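Local coordinates for protein putative oxidoreductase (Bacteroides fragilis NCTC 9343, PDB 3FHL) that probably acts as a nucleotide-dependent oxidoreductase of the Gfo/Idh/MocA family, joining an NAD-binding Rossmann fold to a C-terminal alpha/beta domain, at residues C[98-101]-C[102-106]; C[54-57]-C[58-61]; C[267-270]-C[271-275]; C[36-40]-C[41-45]. All blocks are in the same frame, centred on the assembly; numbering follows the deposited sequence.

Contact 1. Residues C[98-101]-C[102-106]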
ATOM      1  N   PHE C  98      23.032  15.205  -7.689  1.00 36.64           N
ATOM      2  CA  PHE C  98      24.487  15.080  -7.560  1.00 37.81           C
ATOM      3  C   PHE C  98      25.172  15.393  -8.889  1.00 42.61           C
ATOM      4  O   PHE C  98      25.938  16.353  -8.980  1.00 42.27           O
ATOM      5  CB  PHE C  98      24.821  13.668  -7.038  1.00 33.18           C
ATOM      6  CG  PHE C  98      26.300  13.338  -6.954  1.00 37.99           C
ATOM      7  CD1 PHE C  98      27.250  14.284  -6.568  1.00 37.50           C
ATOM      8  CD2 PHE C  98      26.730  12.040  -7.215  1.00 37.32           C
ATOM      9  CE1 PHE C  98      28.596  13.948  -6.494  1.00 36.04           C
ATOM     10  CE2 PHE C  98      28.068  11.696  -7.128  1.00 35.63           C
ATOM     11  CZ  PHE C  98      29.003  12.645  -6.773  1.00 31.87           C
ATOM     12  N   THR C  99      24.889  14.592  -9.915  1.00 42.23           N
ATOM     13  CA  THR C  99      25.402  14.844 -11.259  1.00 42.86           C
ATOM     14  C   THR C  99      24.315  14.553 -12.281  1.00 48.52           C
ATOM     15  O   THR C  99      23.294  13.936 -11.953  1.00 46.53           O
ATOM     16  CB  THR C  99      26.602  13.952 -11.601  1.00 40.57           C
ATOM     17  OG1 THR C  99      26.292  12.592 -11.272  1.00 43.59           O
ATOM     18  CG2 THR C  99      27.848  14.382 -10.846  1.00 42.38           C
ATOM     19  N   SER C 100      24.540  14.980 -13.522  1.00 49.76           N
ATOM     20  CA  SER C 100      23.598  14.697 -14.598  1.00 51.19           C
ATOM     21  C   SER C 100      23.662  13.232 -15.034  1.00 49.61           C
ATOM     22  O   SER C 100      22.653  12.673 -15.455  1.00 51.80           O
ATOM     23  CB  SER C 100      23.808  15.645 -15.785  1.00 53.39           C
ATOM     24  OG  SER C 100      25.040  15.400 -16.434  1.00 57.12           O
ATOM     25  N   THR C 101      24.840  12.614 -14.918  1.00 47.38           N
ATOM     26  CA  THR C 101      25.009  11.185 -15.240  1.00 45.86           C
ATOM     27  C   THR C 101      25.738  10.416 -14.138  1.00 48.06           C
ATOM     28  O   THR C 101      26.467  11.002 -13.340  1.00 47.22           O
ATOM     29  CB  THR C 101      25.772  10.939 -16.593  1.00 49.28           C
ATOM     30  OG1 THR C 101      27.187  11.050 -16.391  1.00 45.77           O
ATOM     31  CG2 THR C 101      25.321  11.902 -17.701  1.00 47.97           C
ATOM     32  N   THR C 102      25.539   9.097 -14.125  1.00 45.74           N
ATOM     33  CA  THR C 102      26.185   8.177 -13.181  1.00 49.60           C
ATOM     34  C   THR C 102      27.708   8.128 -13.354  1.00 51.08           C
ATOM     35  O   THR C 102      28.449   8.075 -12.366  1.00 49.43           O
ATOM     36  CB  THR C 102      25.582   6.753 -13.300  1.00 49.05           C
ATOM     37  OG1 THR C 102      24.186   6.808 -12.982  1.00 54.68           O
ATOM     38  CG2 THR C 102      26.266   5.756 -12.352  1.00 47.11           C
ATOM     39  N   LYS C 103      28.156   8.167 -14.609  1.00 48.20           N
ATOM     40  CA  LYS C 103      29.578   8.170 -14.959  1.00 51.99           C
ATOM     41  C   LYS C 103      30.315   9.390 -14.384  1.00 46.86           C
ATOM     42  O   LYS C 103      31.438   9.265 -13.898  1.00 47.29           O
ATOM     43  CB  LYS C 103      29.728   8.123 -16.482  1.00 53.11           C
ATOM     44  CG  LYS C 103      31.109   7.739 -16.983  1.00 60.90           C
ATOM     45  CD  LYS C 103      31.117   7.655 -18.506  1.00 63.89           C
ATOM     46  CE  LYS C 103      32.464   7.187 -19.043  1.00 75.48           C
ATOM     47  NZ  LYS C 103      32.429   6.987 -20.525  1.00 78.68           N
ATOM     48  N   GLN C 104      29.664  10.554 -14.445  1.00 43.17           N
ATOM     49  CA  GLN C 104      30.162  11.798 -13.858  1.00 41.96           C
ATOM     50  C   GLN C 104      30.271  11.699 -12.334  1.00 45.56           C
ATOM     51  O   GLN C 104      31.231  12.191 -11.732  1.00 44.12           O
ATOM     52  CB  GLN C 104      29.214  12.935 -14.203  1.00 40.49           C
ATOM     53  CG  GLN C 104      29.340  13.502 -15.614  1.00 39.50           C
ATOM     54  CD  GLN C 104      28.343  14.622 -15.849  1.00 42.72           C
ATOM     55  OE1 GLN C 104      27.362  14.761 -15.112  1.00 49.57           O
ATOM     56  NE2 GLN C 104      28.585  15.429 -16.869  1.00 48.94           N
ATOM     57  N   GLY C 105      29.271  11.068 -11.725  1.00 40.11           N
ATOM     58  CA  GLY C 105      29.251  10.819 -10.294  1.00 39.48           C
ATOM     59  C   GLY C 105      30.356   9.887  -9.849  1.00 38.97           C
ATOM     60  O   GLY C 105      31.054  10.169  -8.868  1.00 35.42           O
ATOM     61  N   GLU C 106      30.539   8.789 -10.576  1.00 39.49           N
ATOM     62  CA  GLU C 106      31.641   7.858 -10.289  1.00 41.80           C
ATOM     63  C   GLU C 106      33.012   8.536 -10.436  1.00 42.27           C
ATOM     64  O   GLU C 106      33.928   8.258  -9.657  1.00 42.09           O
ATOM     65  CB  GLU C 106      31.554   6.600 -11.159  1.00 40.94           C
ATOM     66  CG  GLU C 106      30.361   5.707 -10.807  1.00 46.41           C
ATOM     67  CD  GLU C 106      30.196   4.498 -11.719  1.00 52.13           C
ATOM     68  OE1 GLU C 106      30.556   4.580 -12.917  1.00 60.77           O
ATOM     69  OE2 GLU C 106      29.685   3.464 -11.231  1.00 56.04           O
TER

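Contact 2. Residues C[54-57]-C[58-61]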
ATOM      1  N   VAL C  54      30.566  37.018  -1.908  1.00 38.74           N
ATOM      2  CA  VAL C  54      31.360  37.013  -3.131  1.00 41.00           C
ATOM      3  C   VAL C  54      30.435  36.877  -4.342  1.00 43.67           C
ATOM      4  O   VAL C  54      29.278  36.490  -4.200  1.00 42.21           O
ATOM      5  CB  VAL C  54      32.495  35.941  -3.126  1.00 40.24           C
ATOM      6  CG1 VAL C  54      33.529  36.270  -2.049  1.00 43.05           C
ATOM      7  CG2 VAL C  54      31.956  34.527  -2.942  1.00 41.85           C
ATOM      8  N   ARG C  55      30.945  37.217  -5.523  1.00 42.90           N
ATOM      9  CA  ARG C  55      30.122  37.321  -6.720  1.00 39.26           C
ATOM     10  C   ARG C  55      30.220  36.113  -7.644  1.00 42.85           C
ATOM     11  O   ARG C  55      29.457  36.002  -8.604  1.00 42.36           O
ATOM     12  CB  ARG C  55      30.470  38.602  -7.504  1.00 46.62           C
ATOM     13  CG  ARG C  55      30.157  39.923  -6.794  1.00 43.58           C
ATOM     14  CD  ARG C  55      28.711  39.997  -6.379  1.00 49.39           C
ATOM     15  NE  ARG C  55      28.393  41.189  -5.596  1.00 53.41           N
ATOM     16  CZ  ARG C  55      27.271  41.345  -4.890  1.00 56.95           C
ATOM     17  NH1 ARG C  55      26.357  40.380  -4.857  1.00 46.90           N
ATOM     18  NH2 ARG C  55      27.063  42.465  -4.206  1.00 54.32           N
ATOM     19  N   SER C  56      31.166  35.218  -7.378  1.00 41.09           N
ATOM     20  CA  SER C  56      31.333  34.047  -8.227  1.00 40.08           C
ATOM     21  C   SER C  56      31.749  32.832  -7.429  1.00 40.31           C
ATOM     22  O   SER C  56      32.262  32.953  -6.307  1.00 39.80           O
ATOM     23  CB  SER C  56      32.351  34.309  -9.348  1.00 44.25           C
ATOM     24  OG  SER C  56      33.662  34.463  -8.827  1.00 44.44           O
ATOM     25  N   PHE C  57      31.522  31.666  -8.032  1.00 36.44           N
ATOM     26  CA  PHE C  57      31.848  30.385  -7.436  1.00 37.90           C
ATOM     27  C   PHE C  57      33.357  30.190  -7.342  1.00 39.68           C
ATOM     28  O   PHE C  57      33.852  29.643  -6.352  1.00 33.38           O
ATOM     29  CB  PHE C  57      31.221  29.238  -8.239  1.00 34.60           C
ATOM     30  CG  PHE C  57      31.497  27.879  -7.659  1.00 38.45           C
ATOM     31  CD1 PHE C  57      30.921  27.495  -6.453  1.00 32.77           C
ATOM     32  CD2 PHE C  57      32.350  26.994  -8.304  1.00 29.58           C
ATOM     33  CE1 PHE C  57      31.180  26.244  -5.915  1.00 30.61           C
ATOM     34  CE2 PHE C  57      32.617  25.751  -7.766  1.00 33.42           C
ATOM     35  CZ  PHE C  57      32.031  25.375  -6.567  1.00 32.66           C
ATOM     36  N   LYS C  58      34.073  30.640  -8.372  1.00 43.66           N
ATOM     37  CA  LYS C  58      35.543  30.598  -8.415  1.00 48.21           C
ATOM     38  C   LYS C  58      36.193  31.270  -7.187  1.00 43.93           C
ATOM     39  O   LYS C  58      37.230  30.820  -6.705  1.00 46.77           O
ATOM     40  CB  LYS C  58      36.047  31.247  -9.712  1.00 49.35           C
ATOM     41  CG  LYS C  58      37.481  30.887 -10.088  1.00 58.37           C
ATOM     42  CD  LYS C  58      38.047  31.836 -11.150  1.00 59.39           C
ATOM     43  CE  LYS C  58      37.988  31.232 -12.552  1.00 72.81           C
ATOM     44  NZ  LYS C  58      39.024  30.176 -12.763  1.00 75.35           N
ATOM     45  N   GLU C  59      35.557  32.319  -6.666  1.00 41.21           N
ATOM     46  CA  GLU C  59      36.018  32.988  -5.449  1.00 42.61           C
ATOM     47  C   GLU C  59      35.900  32.124  -4.188  1.00 46.96           C
ATOM     48  O   GLU C  59      36.526  32.424  -3.163  1.00 47.71           O
ATOM     49  CB  GLU C  59      35.307  34.328  -5.267  1.00 44.49           C
ATOM     50  CG  GLU C  59      35.783  35.388  -6.244  1.00 42.08           C
ATOM     51  CD  GLU C  59      34.922  36.628  -6.225  1.00 48.61           C
ATOM     52  OE1 GLU C  59      35.152  37.513  -5.368  1.00 48.04           O
ATOM     53  OE2 GLU C  59      34.019  36.722  -7.080  1.00 52.31           O
ATOM     54  N   LEU C  60      35.108  31.053  -4.257  1.00 41.49           N
ATOM     55  CA  LEU C  60      35.106  30.059  -3.190  1.00 37.70           C
ATOM     56  C   LEU C  60      36.235  29.087  -3.385  1.00 33.16           C
ATOM     57  O   LEU C  60      36.962  28.791  -2.440  1.00 37.99           O
ATOM     58  CB  LEU C  60      33.790  29.262  -3.128  1.00 36.17           C
ATOM     59  CG  LEU C  60      32.502  29.986  -2.773  1.00 33.73           C
ATOM     60  CD1 LEU C  60      31.367  28.952  -2.586  1.00 34.20           C
ATOM     61  CD2 LEU C  60      32.687  30.824  -1.543  1.00 27.04           C
ATOM     62  N   THR C  61      36.367  28.565  -4.602  1.00 33.83           N
ATOM     63  CA  THR C  61      37.338  27.496  -4.865  1.00 35.12           C
ATOM     64  C   THR C  61      38.785  27.995  -4.772  1.00 40.80           C
ATOM     65  O   THR C  61      39.695  27.226  -4.452  1.00 38.97           O
ATOM     66  CB  THR C  61      37.122  26.805  -6.235  1.00 34.29           C
ATOM     67  OG1 THR C  61      37.238  27.763  -7.295  1.00 35.32           O
ATOM     68  CG2 THR C  61      35.753  26.167  -6.312  1.00 34.67           C
TER
HETATM   69  O   HOH W   1      33.296  39.300  -5.115  1.00 49.20           O

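Contact 3. Residues C[267-270]-C[271-275]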
ATOM      1  N   ALA C 267       9.683  29.663   6.976  1.00 33.03           N
ATOM      2  CA  ALA C 267       9.133  30.821   7.681  1.00 37.38           C
ATOM      3  C   ALA C 267      10.214  31.705   8.299  1.00 39.62           C
ATOM      4  O   ALA C 267       9.915  32.802   8.775  1.00 40.13           O
ATOM      5  CB  ALA C 267       8.162  30.367   8.763  1.00 32.58           C
ATOM      6  N   GLY C 268      11.453  31.211   8.327  1.00 37.93           N
ATOM      7  CA  GLY C 268      12.593  31.959   8.864  1.00 38.99           C
ATOM      8  C   GLY C 268      12.872  31.761  10.346  1.00 38.69           C
ATOM      9  O   GLY C 268      13.526  32.598  10.975  1.00 42.30           O
ATOM     10  N   GLU C 269      12.381  30.665  10.914  1.00 31.83           N
ATOM     11  CA  GLU C 269      12.644  30.366  12.314  1.00 35.79           C
ATOM     12  C   GLU C 269      14.080  29.891  12.493  1.00 41.06           C
ATOM     13  O   GLU C 269      14.603  29.146  11.661  1.00 38.31           O
ATOM     14  CB  GLU C 269      11.659  29.332  12.846  1.00 35.09           C
ATOM     15  CG  GLU C 269      10.219  29.823  12.787  1.00 45.85           C
ATOM     16  CD  GLU C 269       9.235  28.852  13.398  1.00 52.29           C
ATOM     17  OE1 GLU C 269       9.647  28.019  14.236  1.00 59.65           O
ATOM     18  OE2 GLU C 269       8.039  28.934  13.041  1.00 56.96           O
ATOM     19  N   ILE C 270      14.716  30.355  13.569  1.00 41.71           N
ATOM     20  CA  ILE C 270      16.110  30.026  13.851  1.00 37.13           C
ATOM     21  C   ILE C 270      16.141  28.665  14.525  1.00 31.06           C
ATOM     22  O   ILE C 270      15.472  28.463  15.536  1.00 34.64           O
ATOM     23  CB  ILE C 270      16.793  31.108  14.732  1.00 38.45           C
ATOM     24  CG1 ILE C 270      16.918  32.418  13.947  1.00 41.93           C
ATOM     25  CG2 ILE C 270      18.168  30.641  15.228  1.00 40.15           C
ATOM     26  CD1 ILE C 270      17.169  33.639  14.815  1.00 46.94           C
ATOM     27  N   PRO C 271      16.895  27.713  13.945  1.00 31.94           N
ATOM     28  CA  PRO C 271      16.908  26.352  14.483  1.00 30.78           C
ATOM     29  C   PRO C 271      17.640  26.103  15.807  1.00 38.01           C
ATOM     30  O   PRO C 271      17.714  24.948  16.244  1.00 40.56           O
ATOM     31  CB  PRO C 271      17.518  25.524  13.345  1.00 33.08           C
ATOM     32  CG  PRO C 271      18.297  26.480  12.529  1.00 35.65           C
ATOM     33  CD  PRO C 271      17.699  27.849  12.718  1.00 30.08           C
ATOM     34  N   GLU C 272      18.132  27.144  16.475  1.00 36.43           N
ATOM     35  CA  GLU C 272      18.957  26.924  17.680  1.00 53.50           C
ATOM     36  C   GLU C 272      18.251  26.321  18.928  1.00 53.99           C
ATOM     37  O   GLU C 272      18.890  25.627  19.730  1.00 62.58           O
ATOM     38  CB  GLU C 272      19.752  28.189  18.052  1.00 51.64           C
ATOM     39  CG  GLU C 272      21.159  27.864  18.562  1.00 61.53           C
ATOM     40  CD  GLU C 272      22.079  29.075  18.644  1.00 63.83           C
ATOM     41  OE1 GLU C 272      22.049  29.939  17.732  1.00 72.25           O
ATOM     42  OE2 GLU C 272      22.850  29.148  19.628  1.00 70.15           O
ATOM     43  N   ARG C 273      16.943  26.541  19.048  1.00 46.92           N
ATOM     44  CA  ARG C 273      16.223  26.381  20.317  1.00 36.41           C
ATOM     45  C   ARG C 273      16.057  24.934  20.830  1.00 38.10           C
ATOM     46  O   ARG C 273      16.109  23.994  20.043  1.00 41.93           O
ATOM     47  CB  ARG C 273      14.874  27.095  20.220  1.00 37.00           C
ATOM     48  CG  ARG C 273      13.993  26.588  19.134  1.00 36.56           C
ATOM     49  CD  ARG C 273      12.725  27.395  19.068  1.00 44.05           C
ATOM     50  NE  ARG C 273      11.729  26.672  18.294  1.00 40.85           N
ATOM     51  CZ  ARG C 273      11.239  27.076  17.131  1.00 47.84           C
ATOM     52  NH1 ARG C 273      10.336  26.323  16.515  1.00 46.78           N
ATOM     53  NH2 ARG C 273      11.633  28.227  16.593  1.00 45.86           N
ATOM     54  N   PRO C 274      15.905  24.758  22.164  1.00 35.87           N
ATOM     55  CA  PRO C 274      15.714  23.453  22.802  1.00 37.65           C
ATOM     56  C   PRO C 274      14.601  22.563  22.236  1.00 38.50           C
ATOM     57  O   PRO C 274      14.766  21.338  22.201  1.00 32.22           O
ATOM     58  CB  PRO C 274      15.384  23.830  24.252  1.00 40.47           C
ATOM     59  CG  PRO C 274      16.139  25.085  24.466  1.00 33.29           C
ATOM     60  CD  PRO C 274      15.991  25.833  23.179  1.00 38.97           C
ATOM     61  N   ASN C 275      13.482  23.153  21.811  1.00 33.18           N
ATOM     62  CA  ASN C 275      12.355  22.355  21.300  1.00 33.42           C
ATOM     63  C   ASN C 275      12.375  22.128  19.778  1.00 31.37           C
ATOM     64  O   ASN C 275      11.373  21.699  19.206  1.00 34.98           O
ATOM     65  CB  ASN C 275      11.003  22.947  21.761  1.00 32.82           C
ATOM     66  CG  ASN C 275      10.615  24.205  20.996  1.00 37.20           C
ATOM     67  OD1 ASN C 275      11.301  24.611  20.060  1.00 29.45           O
ATOM     68  ND2 ASN C 275       9.498  24.824  21.387  1.00 41.56           N
TER

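Contact 4. Residues C[36-40]-C[41-45]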
ATOM      1  N   ILE C  36      29.449  33.599   1.154  1.00 40.47           N
ATOM      2  CA  ILE C  36      28.239  33.258   0.402  1.00 37.16           C
ATOM      3  C   ILE C  36      28.303  33.858  -1.004  1.00 42.69           C
ATOM      4  O   ILE C  36      28.483  35.066  -1.162  1.00 40.97           O
ATOM      5  CB  ILE C  36      26.943  33.729   1.138  1.00 38.87           C
ATOM      6  CG1 ILE C  36      26.839  33.086   2.531  1.00 32.13           C
ATOM      7  CG2 ILE C  36      25.701  33.405   0.318  1.00 37.65           C
ATOM      8  CD1 ILE C  36      25.828  33.750   3.458  1.00 34.82           C
ATOM      9  N   VAL C  37      28.167  33.010  -2.021  1.00 39.19           N
ATOM     10  CA  VAL C  37      28.012  33.497  -3.391  1.00 39.83           C
ATOM     11  C   VAL C  37      26.608  34.071  -3.619  1.00 42.56           C
ATOM     12  O   VAL C  37      25.590  33.371  -3.508  1.00 40.72           O
ATOM     13  CB  VAL C  37      28.273  32.415  -4.442  1.00 35.74           C
ATOM     14  CG1 VAL C  37      28.204  33.005  -5.856  1.00 38.98           C
ATOM     15  CG2 VAL C  37      29.614  31.763  -4.215  1.00 36.89           C
ATOM     16  N   GLU C  38      26.570  35.360  -3.916  1.00 42.17           N
ATOM     17  CA  GLU C  38      25.379  36.002  -4.441  1.00 42.70           C
ATOM     18  C   GLU C  38      25.847  36.756  -5.674  1.00 46.63           C
ATOM     19  O   GLU C  38      26.675  37.664  -5.559  1.00 48.65           O
ATOM     20  CB  GLU C  38      24.778  36.960  -3.414  1.00 41.50           C
ATOM     21  CG  GLU C  38      24.191  36.288  -2.171  1.00 39.33           C
ATOM     22  CD  GLU C  38      23.240  37.198  -1.410  1.00 49.81           C
ATOM     23  OE1 GLU C  38      23.510  37.489  -0.227  1.00 47.29           O
ATOM     24  OE2 GLU C  38      22.226  37.637  -1.998  1.00 52.78           O
ATOM     25  N   ARG C  39      25.343  36.371  -6.848  1.00 48.12           N
ATOM     26  CA  ARG C  39      25.814  36.938  -8.121  1.00 51.02           C
ATOM     27  C   ARG C  39      25.495  38.423  -8.322  1.00 48.97           C
ATOM     28  O   ARG C  39      26.252  39.126  -8.994  1.00 48.21           O
ATOM     29  CB  ARG C  39      25.319  36.116  -9.313  1.00 50.97           C
ATOM     30  CG  ARG C  39      26.049  34.782  -9.496  1.00 57.80           C
ATOM     31  CD  ARG C  39      25.742  34.146 -10.854  1.00 63.11           C
ATOM     32  NE  ARG C  39      24.404  33.546 -10.909  1.00 77.43           N
ATOM     33  CZ  ARG C  39      23.899  32.898 -11.961  1.00 78.55           C
ATOM     34  NH1 ARG C  39      22.675  32.390 -11.900  1.00 79.21           N
ATOM     35  NH2 ARG C  39      24.611  32.754 -13.075  1.00 74.46           N
ATOM     36  N   SER C  40      24.410  38.905  -7.717  1.00 48.63           N
ATOM     37  CA  SER C  40      23.988  40.300  -7.905  1.00 52.31           C
ATOM     38  C   SER C  40      23.318  40.939  -6.686  1.00 54.56           C
ATOM     39  O   SER C  40      23.361  42.162  -6.510  1.00 54.95           O
ATOM     40  CB  SER C  40      23.040  40.395  -9.096  1.00 53.00           C
ATOM     41  OG  SER C  40      21.850  39.675  -8.830  1.00 60.78           O
ATOM     42  N   LYS C  41      22.682  40.110  -5.861  1.00 54.19           N
ATOM     43  CA  LYS C  41      21.942  40.588  -4.691  1.00 53.65           C
ATOM     44  C   LYS C  41      22.817  40.610  -3.431  1.00 52.17           C
ATOM     45  O   LYS C  41      23.983  40.212  -3.469  1.00 49.87           O
ATOM     46  CB  LYS C  41      20.706  39.708  -4.459  1.00 53.14           C
ATOM     47  CG  LYS C  41      19.651  39.772  -5.556  1.00 56.97           C
ATOM     48  CD  LYS C  41      18.610  38.669  -5.369  1.00 59.33           C
ATOM     49  CE  LYS C  41      17.416  38.846  -6.298  1.00 63.87           C
ATOM     50  NZ  LYS C  41      16.235  38.071  -5.815  1.00 64.88           N
ATOM     51  N   GLU C  42      22.243  41.084  -2.325  1.00 48.89           N
ATOM     52  CA  GLU C  42      22.889  41.065  -1.008  1.00 50.30           C
ATOM     53  C   GLU C  42      21.887  40.630   0.062  1.00 50.02           C
ATOM     54  O   GLU C  42      21.815  41.211   1.157  1.00 50.87           O
ATOM     55  CB  GLU C  42      23.474  42.437  -0.673  1.00 51.47           C
ATOM     56  CG  GLU C  42      24.839  42.692  -1.305  1.00 59.80           C
ATOM     57  CD  GLU C  42      25.125  44.165  -1.543  1.00 65.92           C
ATOM     58  OE1 GLU C  42      24.499  45.020  -0.875  1.00 66.67           O
ATOM     59  OE2 GLU C  42      25.984  44.460  -2.403  1.00 69.30           O
ATOM     60  N   LEU C  43      21.133  39.584  -0.268  1.00 47.70           N
ATOM     61  CA  LEU C  43      20.046  39.064   0.568  1.00 46.92           C
ATOM     62  C   LEU C  43      20.515  38.511   1.911  1.00 47.78           C
ATOM     63  O   LEU C  43      19.769  38.546   2.891  1.00 46.53           O
ATOM     64  CB  LEU C  43      19.296  37.963  -0.192  1.00 50.91           C
ATOM     65  CG  LEU C  43      18.000  38.223  -0.971  1.00 55.18           C
ATOM     66  CD1 LEU C  43      17.913  39.613  -1.610  1.00 53.29           C
ATOM     67  CD2 LEU C  43      17.819  37.123  -2.010  1.00 48.60           C
ATOM     68  N   SER C  44      21.749  38.009   1.947  1.00 42.95           N
ATOM     69  CA  SER C  44      22.306  37.391   3.150  1.00 45.73           C
ATOM     70  C   SER C  44      22.772  38.375   4.218  1.00 46.73           C
ATOM     71  O   SER C  44      23.041  37.966   5.344  1.00 47.28           O
ATOM     72  CB  SER C  44      23.443  36.439   2.786  1.00 38.81           C
ATOM     73  OG  SER C  44      24.542  37.150   2.249  1.00 46.91           O
ATOM     74  N   LYS C  45      22.850  39.661   3.869  1.00 45.93           N
ATOM     75  CA  LYS C  45      23.328  40.694   4.792  1.00 50.60           C
ATOM     76  C   LYS C  45      22.446  40.898   6.020  1.00 51.05           C
ATOM     77  O   LYS C  45      22.957  41.167   7.110  1.00 55.50           O
ATOM     78  CB  LYS C  45      23.540  42.029   4.063  1.00 53.29           C
ATOM     79  CG  LYS C  45      24.989  42.291   3.714  1.00 57.45           C
ATOM     80  CD  LYS C  45      25.188  43.640   3.046  1.00 63.08           C
ATOM     81  CE  LYS C  45      26.673  43.874   2.778  1.00 70.05           C
ATOM     82  NZ  LYS C  45      26.943  44.648   1.528  1.00 70.26           N
TER

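Contact 1. Residues C[98-101]-C[102-106]
Thr101 and Gln104 meet at the start of helix 102-115 in a capping box. Gln104 N donates to Thr101 OG1 over 3.2 Å with an N-H...O angle of 162°, and in return Gln104 OE1 takes a weak bond from Thr101 N at 3.3 Å. With CG beside its own backbone N (chi1 -78°) and an extended chain beyond, Gln104 lays its amide back across the turn, crossing the Thr101 side chain at about a right angle. Gln104 OE1 also receives Ser100 OG at 2.7 Å, from above the carbonyl plane, and a weak bond from Ser100 N. At the same turn Thr101 O, the first helical acceptor, accepts from Gly105 N at 3.2 Å and from Thr99 OG1 at 2.6 Å, the two donors arriving from opposite faces of its plane. Gly105 brings bare backbone to the aromatic ring, Phe98 CE2 lying 3.5 Å from Gly105 CA, while Thr99 CG2 sits over the centre of one ring face. Further out, Phe98 packs on strand 119-122 and on Ala328, Ile331 and Leu332 of helix 328-347; Thr99 and Gln104 touch Tyr79 of helix 78-87. Thr101 OG1 thus gives Gln104 N an acceptor where the helix has no earlier carbonyl for it, and one firm and two weak donors at Gln104 OE1 probably restrict rotation of the amide.

Contact 2. Residues C[54-57]-C[58-61]
Glu59 folds back from helix 58-61 to meet Ser56. CG stands beside the backbone N of Glu59 (chi1 -73°) and the chain then runs extended, which carries Glu59 OE2 to within 2.9 Å of Ser56 OG; the hydroxyl donates to the anti lone pair of that oxygen. Ser56 OG, placed between its own backbone N and carbonyl carbon (chi1 68°), is thereby within bonding distance of Glu59. Glu59 OE1 accepts from a water at 2.6 Å, and this water takes a weak bond from Arg55 N. Val54 slides past the Glu59 chain in the opposite direction and brings Val54 CG2 to 4.0 Å from Leu60 CD2. The turn leads out of strand 52-54, the outermost strand on one side of the parallel Rossmann sheet, and Val54 and Leu60 both rest on Lys35 and Val37 of the adjacent strand 31-37. The ring of Phe57 meets two other side chains of the turn, each at about a right angle: Thr61 CG2 approaches Phe57 CE2 at 3.5 Å and Leu60 CD1 lies near Phe57 CD1. The ring also stacks with Tyr81 of helix 78-87. Phe57 O takes Leu60 N at 2.8 Å from above its plane and Thr61 N at 3.2 Å within it.

Contact 3. Residues C[267-270]-C[271-275]
Glu269 and Arg273 close this surface loop with a salt bridge. Both terminal nitrogens of the guanidinium grip one carboxylate oxygen end-on: Arg273 NH1 reaches Glu269 OE1 at 2.9 Å, nearly along the C-O bond, and Arg273 NH2 reaches Glu269 OE1 at 3.1 Å on the anti side but tilted out of the carboxylate plane. OE1 lies in the guanidinium plane, and the carboxylate is turned 37° from that plane. Arg273 starts with CG between its backbone N and carbonyl carbon (chi1 60°), and its extended chain brings the guanidinium to Glu269.

A further hydrogen bond steadies the group from another part of its edge, Arg273 NE donating to Asn275 OD1 at 2.7 Å in the plane of both groups.

The apolar contacts are short-range. Ile270 CG2 lies 3.8 Å from Pro271 CD and also approaches Glu272 CB. Pro271 is buried against Pro23 and Phe24 of helix 15-27, while Ile270 and Glu272 touch Thr27 there, so the loop of the C-terminal domain packs on the Rossmann domain. It leaves helix 261-266 through a Schellman motif at Gly268. Glu269, Arg273 and Asn275 also touch crystal neighbours, so lattice contacts may contribute to the conformation.

With three of its N-H groups engaged in one plane, the guanidinium should resist rotation, and the paired charges probably help fix the shape of this largely exposed loop.

Contact 4. Residues C[36-40]-C[41-45]
From Ile36 to Ser44 the chain doubles back on itself, the directions of residues 36-40 and 41-44 differing by 154°, and the CA atoms of Ile36 and Ser44 stand 7.7 Å apart. Glu38 fills the inside of this bend. Its CG lies beside the backbone N (chi1 -67°) and the chain is extended beyond, which sets the carboxylate against the backbone of the returning limb. OE2 of Glu38 accepts from Leu43 N at 2.8 Å through its syn lone pair. Its partner oxygen, OE1, is held twice by one residue: Ser44 N donates to Glu38 OE1 at 2.8 Å from the syn side, somewhat out of the carboxylate plane, and Ser44 OG comes to Glu38 OE1 at 2.7 Å nearly along the C-O bond. The buried carboxylate is therefore gripped by three bonds, held at both oxygens, which should restrict its rotation. The bend follows strand 31-37, the second strand of the Rossmann fold, whose end is where dinucleotide-binding domains of this kind commonly recognise the adenosine ribose of the cofactor; in this structure the three bonds from Leu43 and Ser44 occupy the carboxylate. Alongside these bonds, Ile36 CD1 packs at 3.7 Å on Ser44 CB, and Phe13 touches both Ile36 and Ser44. Lys41 O lies 3.3 Å from Glu38 CB. From the neighbouring strand's end, Arg55 bonds through NH1 to Glu38 O and Lys41 O, and through NH2 it forms a salt bridge with Glu42 OE2, while Glu42 OE1 also pairs with Lys45 NZ in a salt bridge whose hydrogen bond is weak.

In the fold
From the N terminus the four contacts follow one another in series, each closing its own short turn, and none nests within or crosses another. Contact 4 turns the chain after strand 31-37, and contact 2 turns it from the outermost strand 52-54 into helix 58-61; their centres are about 11 Å apart and they touch, Arg55 joining the two turns. Contact 1 begins helix 102-115 after strand 91-95, its centre about 23 Å from that of contact 2, on the part of the Rossmann domain that meets helix 328-347. Contact 3, in the C-terminal domain, lies about 35 Å from contact 1, centre to centre, and lays its loop on helix 15-27.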